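Long-range contact in penicillin-binding protein 2B (Streptococcus pneumoniae, PDB 2WAD), which probably forms peptide cross-links between adjacent glycan strands of cell-wall peptidoglycan as a transpeptidase of the elongation machinery, and binds penicillin: residues D497-F509 / G518-Q530. Residues are numbered along the deposited sequence; the frame is centred on the assembly and turned at random.
Unlike the reference sequence in segment 497-509: Leu502 (reference Phe), Asn508 (reference Ser).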
ATOM      1  N   ASP A 497      -1.146   5.070  -0.406  0.50 47.58           N
ATOM      2  CA  ASP A 497      -0.130   5.947  -0.984  0.50 48.61           C
ATOM      3  C   ASP A 497       0.932   5.220  -1.813  0.50 48.04           C
ATOM      4  O   ASP A 497       1.790   4.539  -1.263  0.50 51.46           O
ATOM      5  CB  ASP A 497       0.571   6.737   0.128  0.50 48.40           C
ATOM      6  CG  ASP A 497       1.511   7.803  -0.414  0.50 49.76           C
ATOM      7  OD1 ASP A 497       1.169   8.438  -1.437  0.50 45.20           O
ATOM      8  OD2 ASP A 497       2.587   8.007   0.190  0.50 47.12           O
ATOM      9  N   GLU A 498       0.909   5.390  -3.128  1.00 46.68           N
ATOM     10  CA  GLU A 498       1.923   4.786  -3.980  1.00 45.09           C
ATOM     11  C   GLU A 498       2.845   5.899  -4.483  1.00 45.39           C
ATOM     12  O   GLU A 498       2.413   7.029  -4.697  1.00 46.93           O
ATOM     13  CB  GLU A 498       1.244   4.118  -5.179  1.00 43.26           C
ATOM     14  CG  GLU A 498       0.402   5.081  -5.996  1.00 44.45           C
ATOM     15  CD  GLU A 498      -0.211   4.448  -7.224  1.00 45.20           C
ATOM     16  OE1 GLU A 498      -1.381   4.761  -7.522  1.00 59.26           O
ATOM     17  OE2 GLU A 498       0.464   3.634  -7.878  1.00 43.99           O
ATOM     18  N   SER A 499       4.118   5.592  -4.694  1.00 42.35           N
ATOM     19  CA  SER A 499       4.954   6.475  -5.508  1.00 41.42           C
ATOM     20  C   SER A 499       4.457   6.521  -6.949  1.00 39.93           C
ATOM     21  O   SER A 499       4.068   5.496  -7.498  1.00 40.31           O
ATOM     22  CB  SER A 499       6.389   5.958  -5.527  1.00 41.93           C
ATOM     23  OG  SER A 499       7.185   6.792  -6.350  1.00 38.26           O
ATOM     24  N   THR A 500       4.450   7.698  -7.567  1.00 40.40           N
ATOM     25  CA  THR A 500       4.133   7.797  -8.993  1.00 40.34           C
ATOM     26  C   THR A 500       5.371   7.981  -9.883  1.00 38.83           C
ATOM     27  O   THR A 500       5.250   8.233 -11.081  1.00 37.94           O
ATOM     28  CB  THR A 500       3.090   8.880  -9.324  1.00 39.59           C
ATOM     29  OG1 THR A 500       3.624  10.158  -8.975  1.00 44.35           O
ATOM     30  CG2 THR A 500       1.792   8.650  -8.560  1.00 42.72           C
ATOM     31  N   GLY A 501       6.548   7.785  -9.303  1.00 36.81           N
ATOM     32  CA  GLY A 501       7.800   7.818 -10.046  1.00 39.98           C
ATOM     33  C   GLY A 501       8.682   9.021  -9.746  1.00 39.89           C
ATOM     34  O   GLY A 501       8.301   9.917  -8.996  1.00 38.75           O
ATOM     35  N   LEU A 502       9.890   9.036 -10.300  1.00 39.37           N
ATOM     36  CA  LEU A 502      10.715  10.238 -10.219  1.00 39.93           C
ATOM     37  C   LEU A 502      10.712  10.819 -11.624  1.00 41.15           C
ATOM     38  O   LEU A 502      11.340  10.232 -12.512  1.00 38.42           O
ATOM     39  CB  LEU A 502      12.157   9.910  -9.793  1.00 39.61           C
ATOM     40  CG  LEU A 502      13.019  11.022  -9.183  1.00 43.79           C
ATOM     41  CD1 LEU A 502      14.287  10.471  -8.534  1.00 43.43           C
ATOM     42  CD2 LEU A 502      13.406  12.092 -10.195  1.00 48.16           C
ATOM     43  N   VAL A 503      10.046  11.969 -11.792  1.00 40.38           N
ATOM     44  CA  VAL A 503       9.766  12.550 -13.103  1.00 38.68           C
ATOM     45  C   VAL A 503      10.164  14.022 -13.040  1.00 40.31           C
ATOM     46  O   VAL A 503       9.375  14.879 -12.634  1.00 41.36           O
ATOM     47  CB  VAL A 503       8.248  12.458 -13.436  1.00 41.51           C
ATOM     48  CG1 VAL A 503       7.963  13.002 -14.860  1.00 34.43           C
ATOM     49  CG2 VAL A 503       7.721  11.024 -13.247  1.00 35.34           C
ATOM     50  N   PRO A 504      11.397  14.323 -13.445  1.00 39.36           N
ATOM     51  CA  PRO A 504      11.934  15.661 -13.265  1.00 39.38           C
ATOM     52  C   PRO A 504      11.242  16.716 -14.127  1.00 42.95           C
ATOM     53  O   PRO A 504      11.098  16.552 -15.348  1.00 41.90           O
ATOM     54  CB  PRO A 504      13.418  15.506 -13.595  1.00 39.32           C
ATOM     55  CG  PRO A 504      13.694  13.967 -13.522  1.00 35.63           C
ATOM     56  CD  PRO A 504      12.401  13.359 -13.939  1.00 39.47           C
ATOM     57  N   LYS A 505      10.761  17.760 -13.450  1.00 43.69           N
ATOM     58  CA  LYS A 505      10.041  18.849 -14.103  1.00 44.84           C
ATOM     59  C   LYS A 505      10.986  19.789 -14.835  1.00 42.68           C
ATOM     60  O   LYS A 505      10.574  20.544 -15.713  1.00 44.58           O
ATOM     61  CB  LYS A 505       9.187  19.614 -13.088  1.00 43.03           C
ATOM     62  CG  LYS A 505       7.961  18.837 -12.696  1.00 42.77           C
ATOM     63  CD  LYS A 505       7.126  19.547 -11.657  1.00 47.16           C
ATOM     64  CE  LYS A 505       5.971  18.659 -11.220  1.00 48.05           C
ATOM     65  NZ  LYS A 505       6.425  17.472 -10.413  1.00 45.77           N
ATOM     66  N   GLU A 506      12.254  19.736 -14.458  1.00 42.52           N
ATOM     67  CA  GLU A 506      13.309  20.486 -15.122  1.00 44.31           C
ATOM     68  C   GLU A 506      14.112  19.473 -15.941  1.00 44.28           C
ATOM     69  O   GLU A 506      14.502  18.427 -15.402  1.00 42.01           O
ATOM     70  CB  GLU A 506      14.221  21.093 -14.044  1.00 45.77           C
ATOM     71  CG  GLU A 506      15.384  21.956 -14.554  1.00 54.80           C
ATOM     72  CD  GLU A 506      16.312  22.428 -13.436  1.00 70.98           C
ATOM     73  OE1 GLU A 506      16.370  21.755 -12.376  1.00 81.20           O
ATOM     74  OE2 GLU A 506      16.987  23.472 -13.601  1.00 71.70           O
ATOM     75  N   TYR A 507      14.395  19.778 -17.208  1.00 43.20           N
ATOM     76  CA  TYR A 507      15.103  18.828 -18.074  1.00 44.55           C
ATOM     77  C   TYR A 507      15.574  19.524 -19.339  1.00 45.50           C
ATOM     78  O   TYR A 507      15.007  20.542 -19.717  1.00 44.91           O
ATOM     79  CB  TYR A 507      14.181  17.663 -18.482  1.00 44.63           C
ATOM     80  CG  TYR A 507      12.899  18.186 -19.074  1.00 46.51           C
ATOM     81  CD1 TYR A 507      11.797  18.478 -18.267  1.00 45.19           C
ATOM     82  CD2 TYR A 507      12.806  18.444 -20.436  1.00 44.24           C
ATOM     83  CE1 TYR A 507      10.630  18.999 -18.813  1.00 40.52           C
ATOM     84  CE2 TYR A 507      11.649  18.964 -20.985  1.00 38.99           C
ATOM     85  CZ  TYR A 507      10.577  19.259 -20.165  1.00 44.54           C
ATOM     86  OH  TYR A 507       9.435  19.787 -20.725  1.00 44.32           O
ATOM     87  N   ASN A 508      16.571  18.949 -20.014  1.00 43.96           N
ATOM     88  CA  ASN A 508      17.025  19.439 -21.307  1.00 41.65           C
ATOM     89  C   ASN A 508      16.815  18.442 -22.456  1.00 42.89           C
ATOM     90  O   ASN A 508      16.222  17.383 -22.282  1.00 39.96           O
ATOM     91  CB  ASN A 508      18.518  19.784 -21.231  1.00 43.60           C
ATOM     92  CG  ASN A 508      19.374  18.582 -20.864  1.00 45.31           C
ATOM     93  OD1 ASN A 508      19.080  17.456 -21.254  1.00 40.92           O
ATOM     94  ND2 ASN A 508      20.431  18.817 -20.103  1.00 40.96           N
ATOM     95  N   PHE A 509      17.332  18.784 -23.634  1.00 42.50           N
ATOM     96  CA  PHE A 509      17.161  17.960 -24.829  1.00 41.46           C
ATOM     97  C   PHE A 509      17.756  16.565 -24.709  1.00 41.63           C
ATOM     98  O   PHE A 509      17.159  15.603 -25.200  1.00 40.45           O
ATOM     99  CB  PHE A 509      17.725  18.671 -26.066  1.00 41.21           C
ATOM    100  CG  PHE A 509      17.756  17.821 -27.309  1.00 38.67           C
ATOM    101  CD1 PHE A 509      16.607  17.589 -28.027  1.00 35.28           C
ATOM    102  CD2 PHE A 509      18.946  17.273 -27.762  1.00 37.50           C
ATOM    103  CE1 PHE A 509      16.639  16.795 -29.170  1.00 40.35           C
ATOM    104  CE2 PHE A 509      19.001  16.488 -28.903  1.00 38.36           C
ATOM    105  CZ  PHE A 509      17.842  16.245 -29.616  1.00 38.08           C
ATOM    106  N   GLY A 518      14.342   4.918 -22.016  1.00 36.19           N
ATOM    107  CA  GLY A 518      14.177   4.508 -20.635  1.00 29.47           C
ATOM    108  C   GLY A 518      15.383   4.763 -19.744  1.00 33.33           C
ATOM    109  O   GLY A 518      15.646   3.999 -18.808  1.00 29.74           O
ATOM    110  N   GLN A 519      16.091   5.855 -20.012  1.00 33.07           N
ATOM    111  CA  GLN A 519      17.193   6.272 -19.159  1.00 36.98           C
ATOM    112  C   GLN A 519      16.961   7.681 -18.615  1.00 38.42           C
ATOM    113  O   GLN A 519      17.888   8.456 -18.529  1.00 41.60           O
ATOM    114  CB  GLN A 519      18.541   6.210 -19.884  1.00 36.87           C
ATOM    115  CG  GLN A 519      18.964   4.826 -20.390  1.00 40.05           C
ATOM    116  CD  GLN A 519      19.301   3.845 -19.279  1.00 42.35           C
ATOM    117  OE1 GLN A 519      18.943   2.665 -19.344  1.00 47.56           O
ATOM    118  NE2 GLN A 519      20.017   4.317 -18.267  1.00 47.94           N
ATOM    119  N   PHE A 520      15.746   8.039 -18.216  1.00 38.24           N
ATOM    120  CA  PHE A 520      15.586   9.342 -17.548  1.00 35.82           C
ATOM    121  C   PHE A 520      14.557   9.202 -16.435  1.00 34.59           C
ATOM    122  O   PHE A 520      14.935   9.031 -15.279  1.00 34.39           O
ATOM    123  CB  PHE A 520      15.294  10.505 -18.529  1.00 35.63           C
ATOM    124  CG  PHE A 520      15.328  11.874 -17.886  1.00 32.56           C
ATOM    125  CD1 PHE A 520      16.465  12.318 -17.233  1.00 40.10           C
ATOM    126  CD2 PHE A 520      14.213  12.696 -17.890  1.00 30.25           C
ATOM    127  CE1 PHE A 520      16.501  13.566 -16.608  1.00 42.66           C
ATOM    128  CE2 PHE A 520      14.240  13.949 -17.277  1.00 36.93           C
ATOM    129  CZ  PHE A 520      15.383  14.378 -16.617  1.00 39.97           C
ATOM    130  N   ASP A 521      13.264   9.197 -16.744  1.00 33.40           N
ATOM    131  CA  ASP A 521      12.292   9.082 -15.649  1.00 33.24           C
ATOM    132  C   ASP A 521      12.456   7.694 -15.001  1.00 35.87           C
ATOM    133  O   ASP A 521      12.699   6.724 -15.731  1.00 36.55           O
ATOM    134  CB  ASP A 521      10.867   9.232 -16.198  1.00 33.08           C
ATOM    135  CG  ASP A 521      10.571  10.634 -16.694  1.00 35.97           C
ATOM    136  OD1 ASP A 521      11.359  11.542 -16.387  1.00 31.55           O
ATOM    137  OD2 ASP A 521       9.560  10.845 -17.394  1.00 35.99           O
ATOM    138  N   ASN A 522      12.317   7.607 -13.673  1.00 33.78           N
ATOM    139  CA  ASN A 522      12.284   6.370 -12.873  1.00 34.28           C
ATOM    140  C   ASN A 522      10.851   5.952 -12.498  1.00 37.19           C
ATOM    141  O   ASN A 522      10.041   6.799 -12.109  1.00 38.03           O
ATOM    142  CB  ASN A 522      13.006   6.560 -11.520  1.00 32.06           C
ATOM    143  CG  ASN A 522      14.535   6.702 -11.639  1.00 36.69           C
ATOM    144  OD1 ASN A 522      15.289   6.124 -10.845  1.00 41.81           O
ATOM    145  ND2 ASN A 522      14.997   7.483 -12.609  1.00 38.24           N
ATOM    146  N   TYR A 523      10.563   4.649 -12.548  1.00 34.42           N
ATOM    147  CA  TYR A 523       9.238   4.108 -12.306  1.00 34.25           C
ATOM    148  C   TYR A 523       9.285   3.011 -11.240  1.00 35.83           C
ATOM    149  O   TYR A 523      10.353   2.426 -10.994  1.00 35.53           O
ATOM    150  CB  TYR A 523       8.708   3.510 -13.613  1.00 33.75           C
ATOM    151  CG  TYR A 523       8.680   4.462 -14.794  1.00 31.60           C
ATOM    152  CD1 TYR A 523       8.151   5.762 -14.687  1.00 38.27           C
ATOM    153  CD2 TYR A 523       9.201   4.079 -16.008  1.00 32.69           C
ATOM    154  CE1 TYR A 523       8.115   6.628 -15.773  1.00 30.50           C
ATOM    155  CE2 TYR A 523       9.198   4.937 -17.087  1.00 31.10           C
ATOM    156  CZ  TYR A 523       8.628   6.189 -16.980  1.00 30.76           C
ATOM    157  OH  TYR A 523       8.644   7.002 -18.097  1.00 33.78           O
ATOM    158  N   THR A 524       8.146   2.739 -10.606  1.00 32.82           N
ATOM    159  CA  THR A 524       8.044   1.645  -9.635  1.00 32.81           C
ATOM    160  C   THR A 524       7.792   0.300 -10.346  1.00 32.70           C
ATOM    161  O   THR A 524       7.371   0.258 -11.491  1.00 30.87           O
ATOM    162  CB  THR A 524       6.853   1.833  -8.692  1.00 32.32           C
ATOM    163  OG1 THR A 524       5.653   1.655  -9.446  1.00 35.99           O
ATOM    164  CG2 THR A 524       6.840   3.213  -8.033  1.00 36.02           C
ATOM    165  N   PRO A 525       8.040  -0.821  -9.655  1.00 32.01           N
ATOM    166  CA  PRO A 525       7.788  -2.119 -10.285  1.00 28.88           C
ATOM    167  C   PRO A 525       6.293  -2.324 -10.578  1.00 30.79           C
ATOM    168  O   PRO A 525       5.965  -2.978 -11.561  1.00 31.84           O
ATOM    169  CB  PRO A 525       8.348  -3.130  -9.262  1.00 28.94           C
ATOM    170  CG  PRO A 525       9.410  -2.359  -8.499  1.00 28.95           C
ATOM    171  CD  PRO A 525       8.926  -0.905  -8.474  1.00 32.36           C
ATOM    172  N   MET A 526       5.389  -1.776  -9.757  1.00 30.38           N
ATOM    173  CA  MET A 526       3.959  -1.873 -10.019  1.00 28.68           C
ATOM    174  C   MET A 526       3.584  -1.160 -11.319  1.00 29.85           C
ATOM    175  O   MET A 526       2.810  -1.698 -12.124  1.00 32.38           O
ATOM    176  CB  MET A 526       3.147  -1.380  -8.804  1.00 31.80           C
ATOM    177  CG  MET A 526       1.634  -1.482  -8.921  1.00 29.56           C
ATOM    178  SD  MET A 526       1.072  -3.212  -8.951  1.00 34.16           S
ATOM    179  CE  MET A 526       1.637  -3.748  -7.342  1.00 31.92           C
ATOM    180  N   GLN A 527       4.136   0.030 -11.547  1.00 30.34           N
ATOM    181  CA  GLN A 527       3.914   0.767 -12.808  1.00 30.87           C
ATOM    182  C   GLN A 527       4.387  -0.051 -14.023  1.00 35.22           C
ATOM    183  O   GLN A 527       3.722  -0.080 -15.080  1.00 36.69           O
ATOM    184  CB  GLN A 527       4.619   2.133 -12.778  1.00 30.79           C
ATOM    185  CG  GLN A 527       3.991   3.184 -11.812  1.00 31.22           C
ATOM    186  CD  GLN A 527       4.778   4.480 -11.763  1.00 34.45           C
ATOM    187  OE1 GLN A 527       5.963   4.468 -11.479  1.00 34.14           O
ATOM    188  NE2 GLN A 527       4.127   5.606 -12.031  1.00 37.55           N
ATOM    189  N   LEU A 528       5.555  -0.684 -13.884  1.00 32.55           N
ATOM    190  CA  LEU A 528       6.108  -1.488 -15.000  1.00 35.06           C
ATOM    191  C   LEU A 528       5.291  -2.764 -15.241  1.00 32.76           C
ATOM    192  O   LEU A 528       5.149  -3.171 -16.382  1.00 33.03           O
ATOM    193  CB  LEU A 528       7.610  -1.798 -14.799  1.00 34.33           C
ATOM    194  CG  LEU A 528       8.486  -0.535 -14.887  1.00 34.64           C
ATOM    195  CD1 LEU A 528       9.832  -0.732 -14.161  1.00 35.88           C
ATOM    196  CD2 LEU A 528       8.753  -0.247 -16.341  1.00 27.34           C
ATOM    197  N   ALA A 529       4.711  -3.366 -14.194  1.00 30.84           N
ATOM    198  CA  ALA A 529       3.742  -4.434 -14.428  1.00 32.35           C
ATOM    199  C   ALA A 529       2.461  -3.966 -15.122  1.00 30.50           C
ATOM    200  O   ALA A 529       1.924  -4.668 -15.971  1.00 31.98           O
ATOM    201  CB  ALA A 529       3.398  -5.198 -13.155  1.00 28.69           C
ATOM    202  N   GLN A 530       1.924  -2.818 -14.721  1.00 32.00           N
ATOM    203  CA  GLN A 530       0.658  -2.343 -15.299  1.00 31.72           C
ATOM    204  C   GLN A 530       0.913  -2.037 -16.774  1.00 29.75           C
ATOM    205  O   GLN A 530       0.040  -2.217 -17.604  1.00 30.72           O
ATOM    206  CB  GLN A 530       0.181  -1.043 -14.627  1.00 31.80           C
ATOM    207  CG  GLN A 530      -1.183  -0.509 -15.153  1.00 28.81           C
ATOM    208  CD  GLN A 530      -1.665   0.674 -14.326  1.00 28.51           C
ATOM    209  OE1 GLN A 530      -0.919   1.642 -14.121  1.00 29.92           O
ATOM    210  NE2 GLN A 530      -2.871   0.571 -13.768  1.00 28.45           N
TER
HETATM  211  O   HOH W   1       3.576   2.710  -8.019  1.00 35.95           O
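Phe520 swings the end of its ring against Pro504, its CZ 3.5 Å from the proline CG, the two side chains reaching for each other from opposite directions. CG of Phe520 lies anti to the backbone N (chi1 -172°), which carries the ring to the other segment, where CB of Tyr507 also meets the CE2–CZ side while the end of the tyrosine side chain leads away and the residue packs on Met475 of helix 471-484. Next along, Asp521 lays its carboxylate obliquely across Val503 and Pro504: OD1 comes to 3.2 Å from CD of Pro504, and OD2 lies near CG1 of Val503. The charge is answered by a salt bridge from OD1 to Arg479, which also bonds the carbonyl O of Pro504 and so ties both segments to that helix. Leu502 and Asn522 then form a single antiparallel bridge, a hydrogen-bonded pair, with Leu502 N to Asn522 O at 2.9 Å and Asn522 N to Leu502 O at 3.0 Å. The pairing joins the loop before helix 509-515 to the residues leading into helix 525-536, within the transpeptidase domain; the latter helix packs on strands 342-348 and 645-650 of the central sheet. A capping box opens it: Gln527 N donates to Thr524 OG1, and Thr524 N returns a nearly straight bond (169°) to a lone pair of Gln527 OE1. With OE1 held in this way, the amide NE2 donates to Thr500 O at 3.0 Å, approaching from well above the carbonyl plane, and to Ser489 O. CG2 of Thr524 rests on CB of Ser499, and beside them a water accepts from Thr524 OG1 and donates to Ser499 O and Glu498 OE2.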